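Side-chain contacts in Keto/oxoacid ferredoxin oxidoreductase, gamma subunit (Geobacter sulfurreducens, PDB 3ON3), which probably serves as the gamma subunit of a 2-oxoacid:ferredoxin oxidoreductase, an enzyme acting on the oxo group of its substrate: residues K122-R127 and F175-A180; A150-V155 and K169-G174. All coordinates share one frame; numbering follows the deposited sequence.

In the fold
Both contacts use helix 164-181, which meets different helices at different depths. Contact 2 is buried and apolar: one phenylalanine of 169-174 packs against helix 148-157, the preceding helix in the chain. Contact 1 lies at the surface, where a lysine of 175-180 reaches the last turn of helix 117-125. Both segments of contact 2 fall between those of contact 1 in the sequence, and the centres of the two contacts lie about 11 Å apart. The two also touch: V125 CG2 packs at 3.7 Å from the CA of A170. The pair illustrates how one long helix can meet its neighbours through a buried aromatic ring at one level and a surface salt bridge at another.

Contact 1. Residues K122-R127 and F175-A180; sequences KNDVGR and FEKALA
The carboxylate of D124, the one flat group in this contact, takes the ammonium of K177 at the end of a single oxygen. NZ of K177 stands 2.9 Å from OD2 of D124 in a hydrogen-bonded salt bridge, and it comes nearly head-on, with an angle of about 163° at OD2. OD1 of D124 is 4.7 Å from the same NZ, so the grip is one-pronged. Displaced to one side of the carboxylate plane, the CE methyl of the selenomethionine M173, one turn before K177, packs 3.5 Å from OD2 of D124. The two side chains approach from opposite directions, which lets them span backbones whose CA atoms, in D124 and K177, are still 11.7 Å apart. The lysine covers most of that distance because its chain is extended beyond CG (chi2 -166°). In the fold, the bridge joins helix 117-125, which follows strand 111-115 of the mixed sheet, to the C-terminal helix 164-181, while K177 also touches F115 at the end of that strand. Its NZ is shared: it also bonds to T120 OG1, one turn before D124 and its strongest polar partner, and weakly to N116 OD1, which probably limits the swing of the ammonium. Beyond D124 the chain leaves helical geometry at G126, whose phi is positive (82°), and a backbone bond between R127 and A121 closes this wide turn. A carboxylate so near a helix C-terminus would be expected to feel an unfavourable dipole, which the lysine probably offsets. The two segments bury just 58 Å² between them.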
ATOM      1  N   LYS B 122     -11.519  11.492  15.903  1.00 47.95           N
ATOM      2  CA  LYS B 122     -12.940  11.255  16.150  1.00 49.20           C
ATOM      3  C   LYS B 122     -13.705  12.506  16.599  1.00 56.96           C
ATOM      4  O   LYS B 122     -14.783  12.791  16.090  1.00 64.49           O
ATOM      5  CB  LYS B 122     -13.155  10.103  17.144  1.00 47.52           C
ATOM      6  CG  LYS B 122     -14.622   9.658  17.243  1.00 56.24           C
ATOM      7  CD  LYS B 122     -15.019   9.056  18.597  1.00 52.39           C
ATOM      8  CE  LYS B 122     -16.556   8.946  18.690  1.00 62.87           C
ATOM      9  NZ  LYS B 122     -17.104   8.557  20.037  1.00 61.76           N
ATOM     10  N   ASN B 123     -13.148  13.258  17.540  1.00 58.37           N
ATOM     11  CA  ASN B 123     -13.887  14.368  18.152  1.00 58.57           C
ATOM     12  C   ASN B 123     -13.561  15.759  17.613  1.00 52.63           C
ATOM     13  O   ASN B 123     -14.442  16.599  17.480  1.00 55.66           O
ATOM     14  CB  ASN B 123     -13.714  14.345  19.672  1.00 56.76           C
ATOM     15  CG  ASN B 123     -14.568  13.284  20.332  1.00 67.61           C
ATOM     16  OD1 ASN B 123     -15.797  13.314  20.241  1.00 74.38           O
ATOM     17  ND2 ASN B 123     -13.924  12.338  21.001  1.00 63.55           N
ATOM     18  N   ASP B 124     -12.293  16.001  17.317  1.00 51.29           N
ATOM     19  CA  ASP B 124     -11.870  17.312  16.835  1.00 57.38           C
ATOM     20  C   ASP B 124     -12.160  17.469  15.347  1.00 54.89           C
ATOM     21  O   ASP B 124     -12.787  18.438  14.937  1.00 49.64           O
ATOM     22  CB  ASP B 124     -10.383  17.535  17.120  1.00 57.12           C
ATOM     23  CG  ASP B 124     -10.048  17.390  18.591  1.00 70.18           C
ATOM     24  OD1 ASP B 124     -10.987  17.237  19.394  1.00 76.85           O
ATOM     25  OD2 ASP B 124      -8.852  17.427  18.949  1.00 78.52           O
ATOM     26  N   VAL B 125     -11.710  16.504  14.549  1.00 52.31           N
ATOM     27  CA  VAL B 125     -11.955  16.521  13.118  1.00 46.57           C
ATOM     28  C   VAL B 125     -13.385  16.070  12.823  1.00 52.29           C
ATOM     29  O   VAL B 125     -14.012  16.536  11.870  1.00 60.43           O
ATOM     30  CB  VAL B 125     -10.978  15.597  12.382  1.00 49.70           C
ATOM     31  CG1 VAL B 125     -11.301  15.550  10.891  1.00 55.17           C
ATOM     32  CG2 VAL B 125      -9.558  16.054  12.611  1.00 42.98           C
ATOM     33  N   GLY B 126     -13.903  15.166  13.647  1.00 50.47           N
ATOM     34  CA  GLY B 126     -15.226  14.614  13.428  1.00 48.63           C
ATOM     35  C   GLY B 126     -15.291  13.476  12.417  1.00 50.48           C
ATOM     36  O   GLY B 126     -16.361  13.188  11.880  1.00 50.44           O
ATOM     37  N   ARG B 127     -14.157  12.827  12.154  1.00 52.14           N
ATOM     38  CA  ARG B 127     -14.137  11.628  11.310  1.00 51.73           C
ATOM     39  C   ARG B 127     -13.116  10.585  11.782  1.00 45.59           C
ATOM     40  O   ARG B 127     -11.956  10.576  11.353  1.00 39.11           O
ATOM     41  CB  ARG B 127     -13.886  11.999   9.851  1.00 59.22           C
ATOM     42  CG  ARG B 127     -14.101  10.858   8.890  1.00 55.24           C
ATOM     43  CD  ARG B 127     -14.038  11.330   7.442  1.00 52.68           C
ATOM     44  NE  ARG B 127     -14.624  10.347   6.533  1.00 57.24           N
ATOM     45  CZ  ARG B 127     -15.914  10.024   6.523  1.00 64.07           C
ATOM     46  NH1 ARG B 127     -16.750  10.604   7.381  1.00 69.63           N
ATOM     47  NH2 ARG B 127     -16.366   9.120   5.662  1.00 72.83           N
ATOM     48  N   PHE B 175      -0.007  17.070  13.368  1.00 32.15           N
ATOM     49  CA  PHE B 175       1.223  17.840  13.306  1.00 38.83           C
ATOM     50  C   PHE B 175       1.371  18.738  14.525  1.00 40.50           C
ATOM     51  O   PHE B 175       2.394  18.707  15.203  1.00 38.78           O
ATOM     52  CB  PHE B 175       1.207  18.693  12.035  1.00 36.30           C
ATOM     53  CG  PHE B 175       2.494  19.399  11.743  1.00 36.35           C
ATOM     54  CD1 PHE B 175       3.500  18.761  11.024  1.00 36.68           C
ATOM     55  CD2 PHE B 175       2.674  20.723  12.125  1.00 35.04           C
ATOM     56  CE1 PHE B 175       4.673  19.417  10.715  1.00 34.00           C
ATOM     57  CE2 PHE B 175       3.851  21.398  11.810  1.00 38.94           C
ATOM     58  CZ  PHE B 175       4.851  20.747  11.105  1.00 34.95           C
ATOM     59  N   GLU B 176       0.339  19.523  14.811  1.00 41.90           N
ATOM     60  CA  GLU B 176       0.393  20.479  15.911  1.00 39.49           C
ATOM     61  C   GLU B 176       0.545  19.777  17.264  1.00 42.78           C
ATOM     62  O   GLU B 176       1.420  20.133  18.055  1.00 32.96           O
ATOM     63  CB  GLU B 176      -0.872  21.328  15.959  1.00 33.71           C
ATOM     64  CG  GLU B 176      -1.133  22.188  14.755  1.00 49.02           C
ATOM     65  CD  GLU B 176      -2.483  22.850  14.827  1.00 46.77           C
ATOM     66  OE1 GLU B 176      -3.337  22.377  15.607  1.00 45.96           O
ATOM     67  OE2 GLU B 176      -2.694  23.834  14.099  1.00 57.44           O
ATOM     68  N   LYS B 177      -0.325  18.804  17.525  1.00 41.82           N
ATOM     69  CA  LYS B 177      -0.382  18.136  18.830  1.00 43.60           C
ATOM     70  C   LYS B 177       0.877  17.335  19.155  1.00 41.04           C
ATOM     71  O   LYS B 177       1.322  17.329  20.296  1.00 41.46           O
ATOM     72  CB  LYS B 177      -1.610  17.236  18.951  1.00 40.59           C
ATOM     73  CG  LYS B 177      -2.939  17.966  18.971  1.00 41.98           C
ATOM     74  CD  LYS B 177      -4.031  17.017  19.430  1.00 43.65           C
ATOM     75  CE  LYS B 177      -5.395  17.657  19.414  1.00 50.13           C
ATOM     76  NZ  LYS B 177      -6.345  16.870  20.257  1.00 54.74           N
ATOM     77  N   ALA B 178       1.453  16.665  18.164  1.00 35.16           N
ATOM     78  CA  ALA B 178       2.727  15.988  18.389  1.00 35.95           C
ATOM     79  C   ALA B 178       3.816  16.958  18.867  1.00 38.69           C
ATOM     80  O   ALA B 178       4.587  16.639  19.771  1.00 40.71           O
ATOM     81  CB  ALA B 178       3.185  15.278  17.143  1.00 31.93           C
ATOM     82  N   LEU B 179       3.885  18.133  18.245  1.00 36.32           N
ATOM     83  CA  LEU B 179       4.897  19.106  18.604  1.00 38.28           C
ATOM     84  C   LEU B 179       4.685  19.536  20.052  1.00 38.82           C
ATOM     85  O   LEU B 179       5.631  19.620  20.801  1.00 34.72           O
ATOM     86  CB  LEU B 179       4.888  20.314  17.647  1.00 34.01           C
ATOM     87  CG  LEU B 179       5.424  19.969  16.249  1.00 44.68           C
ATOM     88  CD1 LEU B 179       5.292  21.151  15.277  1.00 47.94           C
ATOM     89  CD2 LEU B 179       6.869  19.437  16.282  1.00 35.73           C
ATOM     90  N   ALA B 180       3.433  19.767  20.439  1.00 40.54           N
ATOM     91  CA  ALA B 180       3.133  20.270  21.769  1.00 40.35           C
ATOM     92  C   ALA B 180       3.182  19.169  22.837  1.00 43.97           C
ATOM     93  O   ALA B 180       3.430  19.453  23.999  1.00 40.33           O
ATOM     94  CB  ALA B 180       1.786  20.987  21.778  1.00 40.03           C
TER

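Contact 2. Residues A150-V155 and K169-G174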
ATOM      1  N   ALA B 150       5.695  18.245   1.396  1.00 32.22           N
ATOM      2  CA  ALA B 150       5.724  16.938   0.728  1.00 31.53           C
ATOM      3  C   ALA B 150       4.630  16.033   1.266  1.00 35.72           C
ATOM      4  O   ALA B 150       3.877  15.410   0.513  1.00 32.68           O
ATOM      5  CB  ALA B 150       7.088  16.263   0.916  1.00 29.08           C
ATOM      6  N   ALA B 151       4.552  15.961   2.585  1.00 34.58           N
ATOM      7  CA  ALA B 151       3.591  15.093   3.246  1.00 28.87           C
ATOM      8  C   ALA B 151       2.168  15.560   3.007  1.00 31.70           C
ATOM      9  O   ALA B 151       1.260  14.743   2.787  1.00 33.09           O
ATOM     10  CB  ALA B 151       3.892  14.995   4.768  1.00 30.11           C
ATOM     11  N   GLU B 152       1.964  16.874   3.066  1.00 27.84           N
ATOM     12  CA  GLU B 152       0.640  17.431   2.837  1.00 34.75           C
ATOM     13  C   GLU B 152       0.146  17.089   1.419  1.00 39.84           C
ATOM     14  O   GLU B 152      -1.001  16.686   1.233  1.00 32.40           O
ATOM     15  CB  GLU B 152       0.633  18.955   3.012  1.00 31.17           C
ATOM     16  CG  GLU B 152      -0.791  19.517   3.010  1.00 35.55           C
ATOM     17  CD  GLU B 152      -0.877  21.037   2.962  1.00 43.73           C
ATOM     18  OE1 GLU B 152       0.153  21.718   2.732  1.00 44.22           O
ATOM     19  OE2 GLU B 152      -2.001  21.542   3.141  1.00 38.48           O
ATOM     20  N   LYS B 153       1.010  17.292   0.426  1.00 40.03           N
ATOM     21  CA  LYS B 153       0.681  16.986  -0.968  1.00 37.79           C
ATOM     22  C   LYS B 153       0.367  15.510  -1.120  1.00 36.71           C
ATOM     23  O   LYS B 153      -0.650  15.153  -1.713  1.00 39.61           O
ATOM     24  CB  LYS B 153       1.823  17.367  -1.908  1.00 38.81           C
ATOM     25  CG  LYS B 153       1.961  18.869  -2.171  1.00 46.15           C
ATOM     26  CD  LYS B 153       2.881  19.118  -3.342  1.00 51.34           C
ATOM     27  CE  LYS B 153       3.008  20.589  -3.653  1.00 62.81           C
ATOM     28  NZ  LYS B 153       3.796  20.812  -4.897  1.00 69.33           N
ATOM     29  N   ALA B 154       1.238  14.662  -0.573  1.00 34.56           N
ATOM     30  CA  ALA B 154       0.990  13.213  -0.539  1.00 37.54           C
ATOM     31  C   ALA B 154      -0.318  12.815   0.147  1.00 38.51           C
ATOM     32  O   ALA B 154      -1.038  11.961  -0.364  1.00 40.13           O
ATOM     33  CB  ALA B 154       2.187  12.452   0.077  1.00 33.23           C
ATOM     34  N   VAL B 155      -0.622  13.414   1.301  1.00 36.87           N
ATOM     35  CA  VAL B 155      -1.879  13.122   1.982  1.00 31.06           C
ATOM     36  C   VAL B 155      -3.053  13.463   1.075  1.00 34.29           C
ATOM     37  O   VAL B 155      -3.928  12.642   0.829  1.00 38.39           O
ATOM     38  CB  VAL B 155      -2.078  13.915   3.296  1.00 31.06           C
ATOM     39  CG1 VAL B 155      -3.509  13.750   3.795  1.00 30.29           C
ATOM     40  CG2 VAL B 155      -1.103  13.481   4.387  1.00 29.78           C
ATOM     41  N   LYS B 169      -7.324  19.117   7.882  1.00 37.38           N
ATOM     42  CA  LYS B 169      -7.476  19.378   9.309  1.00 32.63           C
ATOM     43  C   LYS B 169      -6.843  18.281  10.181  1.00 38.30           C
ATOM     44  O   LYS B 169      -6.151  18.571  11.160  1.00 46.39           O
ATOM     45  CB  LYS B 169      -8.954  19.570   9.663  1.00 34.71           C
ATOM     46  CG  LYS B 169      -9.201  20.042  11.099  1.00 40.03           C
ATOM     47  CD  LYS B 169     -10.683  20.286  11.346  1.00 49.57           C
ATOM     48  CE  LYS B 169     -10.944  20.767  12.763  1.00 63.31           C
ATOM     49  NZ  LYS B 169     -10.236  22.058  13.033  1.00 75.85           N
ATOM     50  N   ALA B 170      -7.074  17.026   9.821  1.00 32.55           N
ATOM     51  CA  ALA B 170      -6.520  15.901  10.564  1.00 37.75           C
ATOM     52  C   ALA B 170      -5.000  15.948  10.529  1.00 36.63           C
ATOM     53  O   ALA B 170      -4.330  15.745  11.545  1.00 34.48           O
ATOM     54  CB  ALA B 170      -7.027  14.561   9.976  1.00 30.15           C
ATOM     55  N   PHE B 171      -4.464  16.187   9.342  1.00 28.77           N
ATOM     56  CA  PHE B 171      -3.023  16.240   9.161  1.00 31.38           C
ATOM     57  C   PHE B 171      -2.413  17.383   9.982  1.00 35.68           C
ATOM     58  O   PHE B 171      -1.427  17.190  10.691  1.00 32.02           O
ATOM     59  CB  PHE B 171      -2.700  16.409   7.675  1.00 36.43           C
ATOM     60  CG  PHE B 171      -1.258  16.749   7.393  1.00 40.61           C
ATOM     61  CD1 PHE B 171      -0.277  15.762   7.422  1.00 34.71           C
ATOM     62  CD2 PHE B 171      -0.888  18.050   7.060  1.00 40.04           C
ATOM     63  CE1 PHE B 171       1.054  16.073   7.148  1.00 37.12           C
ATOM     64  CE2 PHE B 171       0.448  18.375   6.788  1.00 36.80           C
ATOM     65  CZ  PHE B 171       1.415  17.388   6.828  1.00 39.50           C
ATOM     66  N   GLN B 172      -3.005  18.571   9.873  1.00 33.65           N
ATOM     67  CA  GLN B 172      -2.520  19.754  10.586  1.00 33.80           C
ATOM     68  C   GLN B 172      -2.545  19.520  12.097  1.00 39.85           C
ATOM     69  O   GLN B 172      -1.581  19.800  12.793  1.00 41.92           O
ATOM     70  CB  GLN B 172      -3.368  20.982  10.216  1.00 31.81           C
ATOM     71  CG  GLN B 172      -2.993  22.253  10.950  1.00 39.90           C
ATOM     72  CD  GLN B 172      -1.518  22.578  10.832  1.00 38.98           C
ATOM     73  OE1 GLN B 172      -0.920  22.435   9.774  1.00 38.28           O
ATOM     74  NE2 GLN B 172      -0.926  23.001  11.929  1.00 35.82           N
HETATM   75  N   MSE B 173      -3.650  18.977  12.589  1.00 37.92           N
HETATM   76  CA  MSE B 173      -3.810  18.719  14.011  1.00 36.57           C
HETATM   77  C   MSE B 173      -2.873  17.656  14.560  1.00 37.60           C
HETATM   78  O   MSE B 173      -2.361  17.796  15.680  1.00 28.73           O
HETATM   79  CB  MSE B 173      -5.252  18.359  14.340  1.00 40.54           C
HETATM   80  CG  MSE B 173      -6.232  19.482  14.053  1.00 51.98           C
HETATM   81 SE   MSE B 173      -7.888  19.286  15.072  1.00 81.46          SE
HETATM   82  CE  MSE B 173      -7.174  19.675  16.850  1.00 73.76           C
ATOM     83  N   GLY B 174      -2.674  16.578  13.805  1.00 34.07           N
ATOM     84  CA  GLY B 174      -1.694  15.583  14.198  1.00 30.31           C
ATOM     85  C   GLY B 174      -0.342  16.277  14.375  1.00 38.01           C
ATOM     86  O   GLY B 174       0.376  16.102  15.379  1.00 35.15           O
TER
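F171 drives its ring against the helix wall formed by A151, E152 and V155, and all the side-chain contact between the segments passes through it. E152 lies over one ring face, its CA 4.0 Å above the plane and offset toward the rim, with its CB 3.8 Å from CE2 of F171. The methyl of A151 approaches obliquely, CB to CE1 of F171 at 3.9 Å. V155 also comes in at a slant, with CG2 on the CD1 side of the ring. The phenylalanine reaches them because its CG is turned anti to the backbone N (chi1 168°), carrying the ring across to the facing helix. This is the tight part, and helix 131-143 closes in on it, V140 against A151, I133 and L136 against V155. The solvent side is looser and polar: the carboxylate of E152, on an extended chain, heads away to a salt bridge with R168, while Q172 pairs with K148 and E176. A leucine in place of F171 has no flat ring to lie under E152 and would probably open a gap beside A151. The axes of 150-155 and 169-174 come within 10.9 Å and run at 150° to each other; the helices that carry them follow one another in sequence and form a near-antiparallel helical hairpin, the element that ends this alpha/beta domain of the pyruvate ferredoxin/flavodoxin oxidoreductase family.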